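Local structure of FAD-binding PCMH-type domain-containing protein (6YJO) at residues T125-L128 / C134-Q137; V145-F150 / A332-R337; A261-A266 / K353-N358; M275-G280 / Q284-V289; M494-N497 / I501-A504. The protein binds FAD, held covalently through a histidine and a cysteine, and probably acts as an oxygen-dependent oxidoreductase on oligosaccharides. All coordinates share one frame; numbering follows the deposited sequence.

Contact 1: T125-L128 / C134-Q137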
# COMPACT_ATOMS: atom_id res chain seq x y z
N THR A 125 9.29 11.61 13.36
CA THR A 125 10.73 11.55 13.62
C THR A 125 11.29 10.20 13.19
O THR A 125 10.79 9.14 13.58
CB THR A 125 11.01 11.80 15.10
OG1 THR A 125 10.49 13.08 15.48
CG2 THR A 125 12.51 11.75 15.38
N VAL A 126 12.34 10.24 12.36
CA VAL A 126 13.10 9.06 11.96
C VAL A 126 14.37 9.00 12.79
O VAL A 126 14.96 10.04 13.12
CB VAL A 126 13.44 9.08 10.45
CG1 VAL A 126 14.24 7.84 10.07
CG2 VAL A 126 12.17 9.18 9.61
N THR A 127 14.80 7.79 13.14
CA THR A 127 16.01 7.58 13.93
C THR A 127 16.69 6.31 13.45
O THR A 127 16.09 5.23 13.50
CB THR A 127 15.68 7.49 15.42
OG1 THR A 127 15.24 8.77 15.90
CG2 THR A 127 16.89 7.04 16.22
N LEU A 128 17.93 6.44 12.98
CA LEU A 128 18.73 5.32 12.49
C LEU A 128 19.72 4.92 13.57
O LEU A 128 20.57 5.72 13.98
CB LEU A 128 19.46 5.71 11.20
CG LEU A 128 20.47 4.70 10.65
CD1 LEU A 128 19.82 3.35 10.32
CD2 LEU A 128 21.16 5.25 9.41
N CYS A 134 15.99 0.86 12.64
CA CYS A 134 15.53 2.24 12.71
C CYS A 134 14.19 2.30 13.42
O CYS A 134 13.43 1.33 13.45
CB CYS A 134 15.41 2.89 11.32
SG CYS A 134 14.21 2.11 10.21
N THR A 135 13.92 3.46 14.02
CA THR A 135 12.63 3.79 14.60
C THR A 135 12.02 4.91 13.77
O THR A 135 12.62 5.98 13.63
CB THR A 135 12.76 4.23 16.06
OG1 THR A 135 12.76 5.66 16.13
CG2 THR A 135 14.04 3.70 16.70
N VAL A 136 10.84 4.66 13.22
CA VAL A 136 10.13 5.63 12.38
C VAL A 136 8.77 5.89 13.01
O VAL A 136 7.94 4.98 13.11
CB VAL A 136 9.99 5.13 10.93
CG1 VAL A 136 9.12 6.08 10.13
CG2 VAL A 136 11.36 4.96 10.28
N GLN A 137 8.54 7.13 13.42
CA GLN A 137 7.26 7.49 14.02
C GLN A 137 6.14 7.32 13.00
O GLN A 137 6.35 7.45 11.79
CB GLN A 137 7.30 8.92 14.55
CG GLN A 137 8.00 9.03 15.90
CD GLN A 137 7.89 10.41 16.52
OE1 GLN A 137 8.15 11.42 15.86
NE2 GLN A 137 7.50 10.46 17.78
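Thr125 is gripped at both ends of its backbone by Gln137. Its N donates to the side-chain OE1 of Gln137 at 2.8 Å, on a lone pair and in the plane of the amide, while its carbonyl O takes the backbone N of Gln137 at 3.0 Å. The glutamine can do both because CG sits beside its own N (chi1 -80°) and the rest of the chain runs out extended, side by side with the threonine, with OE1 reaching 2.9 Å from Thr125 OG1. At Val126 the pair is non-hydrogen-bonded: CG1 packs on CG2 of Val136 at 4.1 Å, both valines on the face that meets helix 142-152, where Val126 lies on Asp148 and Leu149. This is a two-stranded antiparallel beta hairpin within the FAD binding domain, and strand 133-137 pairs on its far edge with strand 226-236, through Cys134 with Phe232 and Val136 with Leu230. Thr127 forms the hydrogen-bonded pair with Thr135. Thr127 O accepts Thr135 N at 2.8 Å, the reciprocal bond from Thr127 N to Thr135 O is more bent (134° at the hydrogen), and on the opposite face from the valines Thr135 OG1 lies 3.5 Å from Thr127 CB. Leu128 faces Cys134 in another non-hydrogen-bonded pair, on the valine side, and its side chain reaches on to Phe152 of helix 142-152.

Contact 2: V145-F150 / A332-R337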
# COMPACT_ATOMS: atom_id res chain seq x y z
N VAL A 145 11.07 9.32 5.00
CA VAL A 145 11.80 8.19 5.56
C VAL A 145 13.06 7.91 4.74
O VAL A 145 14.15 7.75 5.30
CB VAL A 145 10.89 6.95 5.62
CG1 VAL A 145 11.70 5.71 6.01
CG2 VAL A 145 9.76 7.17 6.61
N ALA A 146 12.93 7.85 3.41
CA ALA A 146 14.09 7.62 2.57
C ALA A 146 15.09 8.77 2.67
O ALA A 146 16.30 8.55 2.66
CB ALA A 146 13.66 7.43 1.11
N THR A 147 14.58 10.00 2.76
CA THR A 147 15.47 11.16 2.84
C THR A 147 16.30 11.14 4.11
O THR A 147 17.49 11.44 4.08
CB THR A 147 14.64 12.46 2.76
OG1 THR A 147 14.06 12.57 1.45
CG2 THR A 147 15.52 13.67 3.04
N ASP A 148 15.68 10.78 5.24
CA ASP A 148 16.40 10.79 6.51
C ASP A 148 17.26 9.54 6.71
O ASP A 148 18.28 9.61 7.41
CB ASP A 148 15.41 10.93 7.67
CG ASP A 148 15.05 12.37 7.95
OD1 ASP A 148 15.19 13.21 7.04
OD2 ASP A 148 14.64 12.67 9.09
N LEU A 149 16.89 8.41 6.11
CA LEU A 149 17.69 7.20 6.27
C LEU A 149 18.95 7.25 5.41
O LEU A 149 20.01 6.79 5.84
CB LEU A 149 16.87 5.96 5.91
CG LEU A 149 15.80 5.51 6.91
CD1 LEU A 149 15.08 4.29 6.37
CD2 LEU A 149 16.43 5.21 8.26
N PHE A 150 18.85 7.81 4.20
CA PHE A 150 20.01 7.93 3.33
C PHE A 150 20.98 9.00 3.82
O PHE A 150 22.17 8.93 3.49
CB PHE A 150 19.56 8.23 1.90
CG PHE A 150 20.69 8.37 0.92
CD1 PHE A 150 21.29 9.59 0.69
CD2 PHE A 150 21.15 7.26 0.22
CE1 PHE A 150 22.33 9.72 -0.22
CE2 PHE A 150 22.18 7.38 -0.69
CZ PHE A 150 22.77 8.61 -0.91
N ALA A 332 8.22 16.13 -4.57
CA ALA A 332 9.48 16.17 -3.85
C ALA A 332 9.50 15.10 -2.77
O ALA A 332 8.49 14.87 -2.09
CB ALA A 332 9.69 17.56 -3.25
N LEU A 333 10.65 14.45 -2.60
CA LEU A 333 10.72 13.28 -1.72
C LEU A 333 10.35 13.65 -0.29
O LEU A 333 9.40 13.10 0.28
CB LEU A 333 12.12 12.66 -1.78
CG LEU A 333 12.47 11.74 -2.96
CD1 LEU A 333 13.65 10.86 -2.59
CD2 LEU A 333 11.28 10.87 -3.39
N ASP A 334 11.07 14.60 0.31
CA ASP A 334 10.93 14.88 1.73
C ASP A 334 9.56 15.50 2.04
O ASP A 334 9.48 16.67 2.40
CB ASP A 334 12.06 15.80 2.21
CG ASP A 334 12.13 15.91 3.72
OD1 ASP A 334 11.26 15.33 4.40
OD2 ASP A 334 13.06 16.58 4.23
N GLN A 335 8.50 14.71 1.91
CA GLN A 335 7.15 15.18 2.20
C GLN A 335 6.92 15.21 3.71
O GLN A 335 7.25 14.24 4.41
CB GLN A 335 6.09 14.28 1.56
CG GLN A 335 5.94 14.41 0.05
CD GLN A 335 5.60 15.83 -0.39
OE1 GLN A 335 5.11 16.64 0.40
NE2 GLN A 335 5.90 16.14 -1.65
N ARG A 336 6.35 16.30 4.21
CA ARG A 336 6.03 16.44 5.62
C ARG A 336 4.75 17.26 5.75
O ARG A 336 4.15 17.69 4.77
CB ARG A 336 7.17 17.11 6.40
CG ARG A 336 8.47 16.33 6.38
CD ARG A 336 9.54 17.00 7.21
NE ARG A 336 9.29 16.89 8.65
CZ ARG A 336 10.22 16.94 9.59
NH1 ARG A 336 11.50 17.09 9.27
NH2 ARG A 336 9.88 16.84 10.87
N ARG A 337 4.35 17.47 6.99
CA ARG A 337 3.20 18.30 7.32
C ARG A 337 3.57 19.78 7.24
O ARG A 337 4.65 20.17 7.68
CB ARG A 337 2.70 17.96 8.73
CG ARG A 337 1.55 18.81 9.21
CD ARG A 337 1.05 18.32 10.56
NE ARG A 337 -0.21 18.95 10.94
CZ ARG A 337 -1.40 18.55 10.52
NH1 ARG A 337 -1.50 17.52 9.70
NH2 ARG A 337 -2.49 19.19 10.92
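Thr147 of helix 142-152 meets Leu333 and Asp334 at a bend in the long loop between helix 320-326 and strand 346-352, and its side chain carries nearly the whole contact. CB points from the helix toward the loop and splits there into two branches. The hydroxyl branch, OG1, stands beside the backbone N of its own residue (chi1 -67°), which lets it bond back to the carbonyl O of Gly143, one turn earlier. Thr147 OG1 also rests against the loop, 3.8 Å from Leu333 CB, 3.8 Å from Asp334 N and 3.9 Å from Asp334 CB. The methyl branch faces the aspartate, Thr147 CG2 lying 4.1 Å from Asp334 CB and 4.0 Å from the carboxylate oxygen Asp334 OD2, the two side chains meeting at about a right angle. Asp334 is the centre of an inverse gamma turn, and its OD1 makes a weak hydrogen bond to ND1 of His144 in the same helix. Beyond the touching residues, Leu333 packs on Leu324 of helix 320-326, while Arg336 and Arg337 form salt bridges with Asp124 and Asp121. The contact brings the loop onto helix 142-152 of the FAD binding domain; the side chain of Leu333 is about 8 Å from that of Ser161, a FAD-binding residue. Across the two segments the chemistry is van der Waals packing: with its hydroxyl turned to Gly143, Thr147 offers the loop a surface to rest on rather than a polar grip.

Contact 3: A261-A266 / K353-N358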
# COMPACT_ATOMS: atom_id res chain seq x y z
N ALA A 261 4.76 -13.68 -22.25
CA ALA A 261 6.22 -13.67 -22.18
C ALA A 261 6.71 -13.04 -20.89
O ALA A 261 7.78 -13.42 -20.39
CB ALA A 261 6.79 -12.93 -23.39
N MET A 262 5.95 -12.10 -20.32
CA MET A 262 6.36 -11.45 -19.09
C MET A 262 6.19 -12.37 -17.89
O MET A 262 6.99 -12.33 -16.95
CB MET A 262 5.57 -10.16 -18.88
CG MET A 262 6.24 -8.93 -19.45
SD MET A 262 5.31 -7.43 -19.08
CE MET A 262 5.38 -7.40 -17.30
N GLN A 263 5.13 -13.19 -17.88
CA GLN A 263 4.97 -14.18 -16.82
C GLN A 263 6.19 -15.07 -16.73
O GLN A 263 6.73 -15.30 -15.64
CB GLN A 263 3.72 -15.02 -17.06
CG GLN A 263 2.44 -14.23 -17.27
CD GLN A 263 1.20 -15.06 -17.02
OE1 GLN A 263 0.42 -14.77 -16.11
NE2 GLN A 263 1.00 -16.09 -17.83
N LYS A 264 6.64 -15.60 -17.87
CA LYS A 264 7.83 -16.44 -17.89
C LYS A 264 9.04 -15.68 -17.36
O LYS A 264 9.81 -16.21 -16.54
CB LYS A 264 8.10 -16.93 -19.32
CG LYS A 264 6.92 -17.65 -19.96
CD LYS A 264 7.06 -17.73 -21.48
CE LYS A 264 8.14 -18.72 -21.90
NZ LYS A 264 7.93 -19.21 -23.28
N PHE A 265 9.22 -14.44 -17.79
CA PHE A 265 10.35 -13.64 -17.35
C PHE A 265 10.26 -13.31 -15.86
O PHE A 265 11.30 -13.16 -15.20
CB PHE A 265 10.43 -12.35 -18.17
CG PHE A 265 11.68 -11.57 -17.95
CD1 PHE A 265 12.91 -12.06 -18.36
CD2 PHE A 265 11.63 -10.33 -17.33
CE1 PHE A 265 14.06 -11.34 -18.16
CE2 PHE A 265 12.79 -9.60 -17.13
CZ PHE A 265 14.00 -10.10 -17.55
N ALA A 266 9.05 -13.20 -15.32
CA ALA A 266 8.89 -12.95 -13.89
C ALA A 266 9.37 -14.11 -13.05
O ALA A 266 9.68 -13.92 -11.87
CB ALA A 266 7.42 -12.65 -13.57
N LYS A 353 -1.92 -15.62 -9.61
CA LYS A 353 -0.87 -16.49 -10.11
C LYS A 353 -0.74 -16.31 -11.62
O LYS A 353 -1.49 -15.56 -12.25
CB LYS A 353 -1.18 -17.94 -9.76
CG LYS A 353 -1.25 -18.22 -8.27
CD LYS A 353 -1.81 -19.60 -7.97
CE LYS A 353 -1.70 -19.95 -6.50
NZ LYS A 353 -0.31 -20.31 -6.10
N ALA A 354 0.24 -16.99 -12.20
CA ALA A 354 0.40 -17.06 -13.64
C ALA A 354 -0.93 -17.33 -14.34
O ALA A 354 -1.56 -18.36 -14.11
CB ALA A 354 1.41 -18.16 -13.99
N LEU A 355 -1.36 -16.39 -15.18
CA LEU A 355 -2.56 -16.59 -15.98
C LEU A 355 -2.32 -17.63 -17.07
O LEU A 355 -1.21 -17.77 -17.60
CB LEU A 355 -3.00 -15.27 -16.63
CG LEU A 355 -3.87 -14.32 -15.80
CD1 LEU A 355 -3.11 -13.74 -14.61
CD2 LEU A 355 -4.41 -13.21 -16.70
N THR A 356 -3.38 -18.36 -17.42
CA THR A 356 -3.36 -19.29 -18.53
C THR A 356 -3.47 -18.54 -19.85
O THR A 356 -3.86 -17.37 -19.89
CB THR A 356 -4.51 -20.30 -18.41
OG1 THR A 356 -5.75 -19.61 -18.61
CG2 THR A 356 -4.50 -20.96 -17.05
N ARG A 357 -3.12 -19.23 -20.95
CA ARG A 357 -3.24 -18.62 -22.27
C ARG A 357 -4.62 -18.01 -22.47
O ARG A 357 -4.75 -16.87 -22.93
CB ARG A 357 -2.96 -19.66 -23.36
CG ARG A 357 -3.27 -19.16 -24.77
CD ARG A 357 -2.45 -19.86 -25.84
NE ARG A 357 -1.04 -19.50 -25.79
CZ ARG A 357 -0.50 -18.44 -26.39
NH1 ARG A 357 -1.25 -17.62 -27.12
NH2 ARG A 357 0.80 -18.20 -26.28
N ASN A 358 -5.67 -18.76 -22.12
CA ASN A 358 -7.04 -18.31 -22.36
C ASN A 358 -7.46 -17.20 -21.41
O ASN A 358 -8.32 -16.39 -21.76
CB ASN A 358 -8.00 -19.49 -22.25
CG ASN A 358 -7.60 -20.65 -23.15
OD1 ASN A 358 -7.28 -21.74 -22.67
ND2 ASN A 358 -7.60 -20.42 -24.46
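Gln263 uses its side-chain amide to hold the backbone of Leu355, a two-bond arrangement in which a helix side chain grips an extended peptide segment at its N-H and its C=O. The helix is 252-268, which lies against the seven-stranded antiparallel sheet; the segment is the connection from strand 346-352 to helix 357-371, whose N-cap is Thr356. Two hydrogen bonds carry the contact. Gln263 OE1 accepts Leu355 N at 2.6 Å, in the carbonyl plane and on a lone pair. Gln263 NE2 donates to Leu355 O at 2.8 Å, almost straight at 176°. Both polar ends of the amide are therefore matched, which fixes its rotation and leaves little doubt which end is oxygen.

The remaining contacts are van der Waals: Gln263 OE1 also lies 3.4 Å from Ala354 CA and 3.5 Å from Leu355 CB. Leu417 and Trp419 of strand 417-423 receive the Leu355 side chain, and Leu417 also touches Gln263. A salt bridge from Arg357 to Glu257 ties the start of helix 357-371 to the same helix 252-268. The glutamine chain runs extended beyond CG, and Leu355 O lies in the plane of the Gln263 amide.

Contact 4: M275-G280 / Q284-V289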
# COMPACT_ATOMS: atom_id res chain seq x y z
N MET A 275 10.29 -4.79 -11.98
CA MET A 275 9.58 -4.46 -13.21
C MET A 275 8.08 -4.34 -12.96
O MET A 275 7.53 -5.00 -12.08
CB MET A 275 9.82 -5.52 -14.29
CG MET A 275 9.94 -4.95 -15.69
SD MET A 275 10.56 -6.16 -16.86
CE MET A 275 9.07 -7.09 -17.21
N GLN A 276 7.44 -3.47 -13.75
CA GLN A 276 5.99 -3.43 -13.91
C GLN A 276 5.71 -3.04 -15.35
O GLN A 276 6.60 -2.62 -16.09
CB GLN A 276 5.35 -2.45 -12.92
CG GLN A 276 5.31 -0.99 -13.38
CD GLN A 276 4.75 -0.04 -12.34
OE1 GLN A 276 4.77 1.18 -12.53
NE2 GLN A 276 4.23 -0.58 -11.24
N ILE A 277 4.45 -3.20 -15.77
CA ILE A 277 4.00 -2.73 -17.08
C ILE A 277 2.77 -1.86 -16.91
O ILE A 277 1.72 -2.34 -16.47
CB ILE A 277 3.71 -3.89 -18.06
CG1 ILE A 277 3.23 -3.31 -19.40
CG2 ILE A 277 2.67 -4.84 -17.49
CD1 ILE A 277 3.06 -4.32 -20.49
N TYR A 278 2.91 -0.58 -17.26
CA TYR A 278 1.76 0.30 -17.40
C TYR A 278 1.03 -0.02 -18.70
O TYR A 278 1.64 -0.05 -19.77
CB TYR A 278 2.23 1.76 -17.40
CG TYR A 278 1.23 2.76 -17.94
CD1 TYR A 278 1.05 2.93 -19.31
CD2 TYR A 278 0.49 3.56 -17.08
CE1 TYR A 278 0.14 3.85 -19.81
CE2 TYR A 278 -0.42 4.48 -17.57
CZ TYR A 278 -0.59 4.62 -18.93
OH TYR A 278 -1.49 5.54 -19.43
N MET A 279 -0.28 -0.27 -18.60
CA MET A 279 -1.13 -0.40 -19.77
C MET A 279 -2.20 0.68 -19.70
O MET A 279 -2.96 0.75 -18.72
CB MET A 279 -1.78 -1.78 -19.85
CG MET A 279 -0.82 -2.93 -19.67
SD MET A 279 -1.59 -4.54 -19.96
CE MET A 279 -2.10 -4.39 -21.68
N GLY A 280 -2.27 1.51 -20.74
CA GLY A 280 -3.26 2.55 -20.82
C GLY A 280 -4.07 2.45 -22.09
O GLY A 280 -3.90 1.53 -22.90
N GLN A 284 1.38 1.02 -24.13
CA GLN A 284 1.95 0.36 -22.97
C GLN A 284 3.36 0.88 -22.72
O GLN A 284 4.01 1.46 -23.60
CB GLN A 284 2.00 -1.17 -23.15
CG GLN A 284 0.65 -1.83 -23.36
CD GLN A 284 0.06 -1.55 -24.73
OE1 GLN A 284 0.78 -1.24 -25.68
NE2 GLN A 284 -1.26 -1.66 -24.84
N THR A 285 3.84 0.67 -21.49
CA THR A 285 5.20 1.03 -21.11
C THR A 285 5.68 0.06 -20.05
O THR A 285 5.18 0.08 -18.92
CB THR A 285 5.28 2.47 -20.60
OG1 THR A 285 4.87 3.38 -21.62
CG2 THR A 285 6.71 2.80 -20.17
N ILE A 286 6.66 -0.77 -20.39
CA ILE A 286 7.35 -1.60 -19.41
C ILE A 286 8.44 -0.75 -18.77
O ILE A 286 9.33 -0.24 -19.47
CB ILE A 286 7.92 -2.87 -20.04
CG1 ILE A 286 6.78 -3.81 -20.46
CG2 ILE A 286 8.85 -3.59 -19.06
CD1 ILE A 286 7.23 -5.01 -21.25
N GLN A 287 8.38 -0.60 -17.45
CA GLN A 287 9.29 0.27 -16.72
C GLN A 287 9.65 -0.38 -15.39
O GLN A 287 8.82 -1.07 -14.78
CB GLN A 287 8.65 1.64 -16.48
CG GLN A 287 7.41 1.60 -15.58
CD GLN A 287 6.57 2.86 -15.67
OE1 GLN A 287 6.76 3.69 -16.55
NE2 GLN A 287 5.62 3.01 -14.74
N GLY A 288 10.87 -0.14 -14.93
CA GLY A 288 11.31 -0.73 -13.68
C GLY A 288 12.65 -0.18 -13.24
O GLY A 288 13.08 0.88 -13.69
N VAL A 289 13.31 -0.93 -12.35
CA VAL A 289 14.59 -0.54 -11.78
C VAL A 289 15.48 -1.77 -11.67
O VAL A 289 15.05 -2.81 -11.16
CB VAL A 289 14.44 0.12 -10.40
CG1 VAL A 289 15.82 0.37 -9.79
CG2 VAL A 289 13.64 1.41 -10.49
O HOH W 1 -3.38 -1.02 -23.19
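Gln276 and Gln287 bond to each other three times. Their backbones exchange two hydrogen bonds of 3.0 Å, Gln276 N to Gln287 O and Gln287 N to Gln276 O, and on the face that carries their side chains Gln287 NE2 donates to Gln276 OE1, also at 3.0 Å, on a lone pair and in the plane of both amides. In each glutamine CG stands between the backbone N and the carbonyl carbon (chi1 85° and 65°) and the chain then extends, so the two run side by side with their amides only 30° apart. Gln276 NE2 is taken by Asp385 of strand 380-386, leaving OE1 for Gln287; both ends of this buried amide are thus satisfied, and the Gln276 side chain lies about 7 Å from the bound FAD.

Tyr278 and Thr285 form the next hydrogen-bonded pair, each N giving to the other's O at 2.9 Å. At the turn end Gln284 bends at chi2: its NE2 donates to a water that in turn donates to Gly280 O, while its OE1 accepts Trp250 N. The other face, which Gln284 shares, is largely apolar, with Ile277 CG1 on Ile286 CG1 at 3.7 Å and Met275 SD on Ile286 CG2 at 3.8 Å.

The two strands make an antiparallel beta hairpin at the middle of the seven-stranded sheet, between strand 380-386 beside 273-280 and strand 242-248 beside 283-290. Helix 252-268 lies over Met275, Ile277 and Ile286, and helix 357-371 over Met279 and Gln284.

Contact 5: M494-N497 / I501-A504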
# COMPACT_ATOMS: atom_id res chain seq x y z
N MET A 494 -13.94 -0.99 18.27
CA MET A 494 -13.68 0.45 18.29
C MET A 494 -12.94 0.89 17.03
O MET A 494 -13.34 1.85 16.36
CB MET A 494 -12.87 0.80 19.54
CG MET A 494 -12.01 2.05 19.41
SD MET A 494 -11.53 2.67 21.03
CE MET A 494 -10.08 3.61 20.61
N PHE A 495 -11.85 0.19 16.69
CA PHE A 495 -11.07 0.53 15.50
C PHE A 495 -11.78 -0.07 14.29
O PHE A 495 -11.48 -1.17 13.84
CB PHE A 495 -9.64 0.01 15.64
CG PHE A 495 -8.96 0.47 16.89
CD1 PHE A 495 -8.74 1.81 17.12
CD2 PHE A 495 -8.56 -0.45 17.85
CE1 PHE A 495 -8.12 2.24 18.28
CE2 PHE A 495 -7.94 -0.03 19.01
CZ PHE A 495 -7.72 1.31 19.22
N TRP A 496 -12.74 0.68 13.77
CA TRP A 496 -13.65 0.20 12.75
C TRP A 496 -13.36 0.87 11.42
O TRP A 496 -12.98 2.04 11.37
CB TRP A 496 -15.10 0.47 13.17
CG TRP A 496 -16.12 -0.13 12.27
CD1 TRP A 496 -16.74 -1.34 12.42
CD2 TRP A 496 -16.65 0.43 11.06
NE1 TRP A 496 -17.62 -1.56 11.39
CE2 TRP A 496 -17.58 -0.48 10.54
CE3 TRP A 496 -16.42 1.63 10.37
CZ2 TRP A 496 -18.28 -0.24 9.37
CZ3 TRP A 496 -17.12 1.87 9.21
CH2 TRP A 496 -18.04 0.94 8.71
N ASN A 497 -13.53 0.11 10.34
CA ASN A 497 -13.56 0.66 9.00
C ASN A 497 -14.38 -0.27 8.12
O ASN A 497 -14.58 -1.44 8.48
CB ASN A 497 -12.15 0.85 8.42
CG ASN A 497 -11.42 -0.45 8.19
OD1 ASN A 497 -11.61 -1.11 7.17
ND2 ASN A 497 -10.57 -0.83 9.14
N ILE A 501 -11.29 -5.98 9.90
CA ILE A 501 -11.51 -7.29 10.50
C ILE A 501 -12.63 -7.19 11.52
O ILE A 501 -12.58 -6.37 12.45
CB ILE A 501 -10.22 -7.82 11.13
CG1 ILE A 501 -9.08 -7.87 10.11
CG2 ILE A 501 -10.46 -9.20 11.75
CD1 ILE A 501 -9.41 -8.62 8.83
N ARG A 502 -13.65 -8.03 11.37
CA ARG A 502 -14.78 -8.07 12.29
C ARG A 502 -14.51 -9.09 13.39
O ARG A 502 -14.09 -10.21 13.09
CB ARG A 502 -16.06 -8.44 11.55
CG ARG A 502 -16.41 -7.49 10.41
CD ARG A 502 -16.92 -6.16 10.95
NE ARG A 502 -17.43 -5.29 9.88
CZ ARG A 502 -16.91 -4.11 9.54
NH1 ARG A 502 -15.86 -3.61 10.17
NH2 ARG A 502 -17.46 -3.42 8.54
N PRO A 503 -14.74 -8.75 14.66
CA PRO A 503 -14.46 -9.72 15.73
C PRO A 503 -15.33 -10.96 15.60
O PRO A 503 -16.48 -10.90 15.16
CB PRO A 503 -14.79 -8.94 17.01
CG PRO A 503 -15.76 -7.89 16.58
CD PRO A 503 -15.32 -7.51 15.19
N ALA A 504 -14.76 -12.09 15.99
CA ALA A 504 -15.54 -13.32 16.04
C ALA A 504 -16.51 -13.26 17.21
O ALA A 504 -16.14 -12.89 18.33
CB ALA A 504 -14.61 -14.53 16.17
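Arg502 runs its guanidinium alongside the indole of Trp496, approaching the ring obliquely although the two planes are only 10° apart. Arg502 NH1 is 3.0 Å from Trp496 NE1, and Arg502 NH2 is 3.4 Å from Trp496 CZ2. NE1 of Trp496 lies over one face of the guanidinium, 3.2 Å from Arg502 CZ. Trp496 NE1 and Arg502 NH1 are both donors, so two N-H groups are pressed together at a tight and somewhat doubtful distance that is not a hydrogen bond. The tryptophan swings CG anti to its backbone N, while the arginine bends at chi2 (-74°) to bring its tip back along the chain. The guanidinium is also held by the carbonyl of Asn497, the residue after Trp496: Arg502 NH1 donates to Asn497 O at 3.0 Å, the acceptor lying near the edge of the group but 17° out of its plane. A weak, long ion pair joins NH1 to Asp493. Trp496 also makes a cation-pi contact with Arg94, and the side chain of Asn497 comes within about 5 Å of the FAD. These residues belong to the C-terminal loop after helix 479-489, in the berberine-like family region. Arg502 touches Asn467 of helix 467-475, Ile501 packs on both helices, and Met494 and Phe495 lie on Val85 of helix 78-90.

Overall arrangement
From the N terminus, contact 1 comes first, a short hairpin of the FAD binding domain closed before helix 142-152 begins. That helix opens contact 2, whose second segment lies some 180 residues on, enclosing the strands between 155 and 315. Contact 3 starts inside this loop and ends beyond it, so contacts 2 and 3 cross; contact 4, the hairpin 273-290, nests within both. Contact 5 closes a small loop near the C terminus. Contacts 1 and 2 touch through the valines of the hairpin and helix 142-152, and contacts 3 and 4 through Met262 and Phe265 on the sheet; contacts 1 and 3 lie on opposite sides of the chain's centre.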